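Local coordinates for cellulosome-related protein module from Ruminococcus flavefaciens that resembles papain-like cysteine peptidases (Ruminococcus flavefaciens, PDB 4EYZ) that resembles papain-like cysteine peptidases and is probably a protease-like module associated with the cellulosome, at residues Lys30-Phe34 and Ala94-Gly98. Numbering follows the deposited sequence.
With EDO (1,2-ethanediol), chain C.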
loop_
_atom_site.group_PDB
_atom_site.type_symbol
_atom_site.label_atom_id
_atom_site.label_comp_id
_atom_site.label_asym_id
_atom_site.label_seq_id
_atom_site.Cartn_x
_atom_site.Cartn_y
_atom_site.Cartn_z
ATOM N N LYS A 30 8.494 2.072 14.926
ATOM C CA LYS A 30 7.352 1.231 15.263
ATOM C C LYS A 30 6.752 0.570 14.026
ATOM O O LYS A 30 6.369 -0.600 14.073
ATOM C CB LYS A 30 6.312 2.028 16.034
ATOM C CG LYS A 30 6.798 2.364 17.451
ATOM C CD LYS A 30 5.755 3.052 18.256
ATOM C CE LYS A 30 6.210 3.169 19.698
ATOM N NZ LYS A 30 5.324 4.060 20.475
ATOM N N TRP A 31 6.697 1.311 12.924
ATOM C CA TRP A 31 6.236 0.762 11.655
ATOM C C TRP A 31 7.151 -0.376 11.195
ATOM O O TRP A 31 6.679 -1.433 10.769
ATOM C CB TRP A 31 6.149 1.892 10.638
ATOM C CG TRP A 31 5.772 1.575 9.226
ATOM C CD1 TRP A 31 6.388 2.079 8.117
ATOM C CD2 TRP A 31 4.662 0.791 8.739
ATOM N NE1 TRP A 31 5.758 1.652 6.987
ATOM C CE2 TRP A 31 4.692 0.870 7.336
ATOM C CE3 TRP A 31 3.662 0.021 9.347
ATOM C CZ2 TRP A 31 3.769 0.209 6.524
ATOM C CZ3 TRP A 31 2.739 -0.622 8.541
ATOM C CH2 TRP A 31 2.797 -0.525 7.142
ATOM N N GLN A 32 8.460 -0.179 11.284
ATOM C CA GLN A 32 9.400 -1.236 10.926
ATOM C C GLN A 32 9.246 -2.477 11.795
ATOM O O GLN A 32 9.310 -3.606 11.293
ATOM C CB GLN A 32 10.825 -0.715 10.969
ATOM C CG GLN A 32 11.083 0.335 9.902
ATOM C CD GLN A 32 12.493 0.879 9.929
ATOM O OE1 GLN A 32 13.153 0.879 10.965
ATOM N NE2 GLN A 32 12.957 1.357 8.794
ATOM N N ASN A 33 9.049 -2.271 13.091
ATOM C CA ASN A 33 8.824 -3.386 14.003
ATOM C C ASN A 33 7.531 -4.116 13.647
ATOM O O ASN A 33 7.492 -5.343 13.687
ATOM C CB ASN A 33 8.778 -2.927 15.470
ATOM C CG ASN A 33 10.125 -2.459 15.993
ATOM O OD1 ASN A 33 11.176 -2.712 15.392
ATOM N ND2 ASN A 33 10.101 -1.779 17.133
ATOM N N PHE A 34 6.475 -3.365 13.325
ATOM C CA PHE A 34 5.207 -3.956 12.919
ATOM C C PHE A 34 5.400 -4.800 11.664
ATOM O O PHE A 34 4.897 -5.919 11.575
ATOM C CB PHE A 34 4.155 -2.860 12.683
ATOM C CG PHE A 34 2.880 -3.373 12.109
ATOM C CD1 PHE A 34 1.892 -3.874 12.937
ATOM C CD2 PHE A 34 2.669 -3.369 10.743
ATOM C CE1 PHE A 34 0.717 -4.369 12.410
ATOM C CE2 PHE A 34 1.499 -3.865 10.208
ATOM C CZ PHE A 34 0.515 -4.360 11.047
ATOM N N ALA A 94 -2.619 -2.923 6.117
ATOM C CA ALA A 94 -1.359 -3.028 6.849
ATOM C C ALA A 94 -1.011 -1.705 7.521
ATOM O O ALA A 94 -0.614 -1.678 8.687
ATOM C CB ALA A 94 -0.237 -3.468 5.928
ATOM N N ILE A 95 -1.117 -0.605 6.787
ATOM C CA ILE A 95 -0.797 0.679 7.412
ATOM C C ILE A 95 -1.779 0.976 8.555
ATOM O O ILE A 95 -1.377 1.373 9.647
ATOM C CB ILE A 95 -0.786 1.837 6.399
ATOM C CG1 ILE A 95 0.305 1.630 5.359
ATOM C CG2 ILE A 95 -0.577 3.171 7.109
ATOM C CD1 ILE A 95 0.251 2.630 4.211
ATOM N N ALA A 96 -3.069 0.788 8.301
ATOM C CA ALA A 96 -4.096 1.068 9.309
ATOM C C ALA A 96 -3.893 0.206 10.548
ATOM O O ALA A 96 -4.012 0.680 11.688
ATOM C CB ALA A 96 -5.473 0.827 8.737
ATOM N N LYS A 97 -3.578 -1.061 10.330
ATOM C CA LYS A 97 -3.362 -1.975 11.438
ATOM C C LYS A 97 -2.124 -1.550 12.224
ATOM O O LYS A 97 -2.131 -1.535 13.456
ATOM C CB LYS A 97 -3.212 -3.403 10.923
ATOM C CG LYS A 97 -2.976 -4.460 12.003
ATOM C CD LYS A 97 -4.088 -4.520 13.022
ATOM C CE LYS A 97 -3.836 -5.632 14.010
ATOM N NZ LYS A 97 -4.863 -5.640 15.078
ATOM N N GLY A 98 -1.056 -1.183 11.526
ATOM C CA GLY A 98 0.125 -0.697 12.215
ATOM C C GLY A 98 -0.204 0.516 13.065
ATOM O O GLY A 98 0.257 0.634 14.210
HETATM C C1 EDO C . -8.452 -6.842 14.073
HETATM O O1 EDO C . -7.128 -7.361 14.076
HETATM C C2 EDO C . -8.397 -5.437 13.513
HETATM O O2 EDO C . -7.452 -4.646 14.266
#
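Two helices of a papain-like fold pack here, 28-38 and 89-103. In papain-like peptidases the long central helix carries the catalytic cysteine at its N-terminal end. Helix 89-103 probably corresponds to it, as it starts just after C87, which is carboxymethylated in this entry. The segment axes come within 10.4 Å at an angle of 115°. F34, W31 and G98 dominate the buried interface, and no hydrogen bond crosses it.

F34 points its CB toward helix 89-103 and lays its ring flat on the backbone of G98. G98 CA lies 3.6 Å from the centroid of the F34 ring, 7° off the normal, a CH-pi contact. G98 has no side chain. An ideal CB would sit only 3.1 Å from W31 CZ3 and 3.4 Å from F34 CD2, so the bare backbone lets both rings come close. F34 CZ also touches K97 CG at 3.6 Å. The amine of K97 turns away to a bound 1,2-ethanediol, probably from the crystallisation liquor.

W31 reaches across with its six-membered ring, and its CH2 packs 3.7 Å from I95 CG1. Its NE1 is hydrogen-bonded to G168 O, and its ring stacks on W242. A94 O accepts the helical bond from G98 N at 2.9 Å. The same A94 O lies 3.5 Å from W31 CZ3, at the edge of the indole ring, and 3.4 Å from F34 CE2.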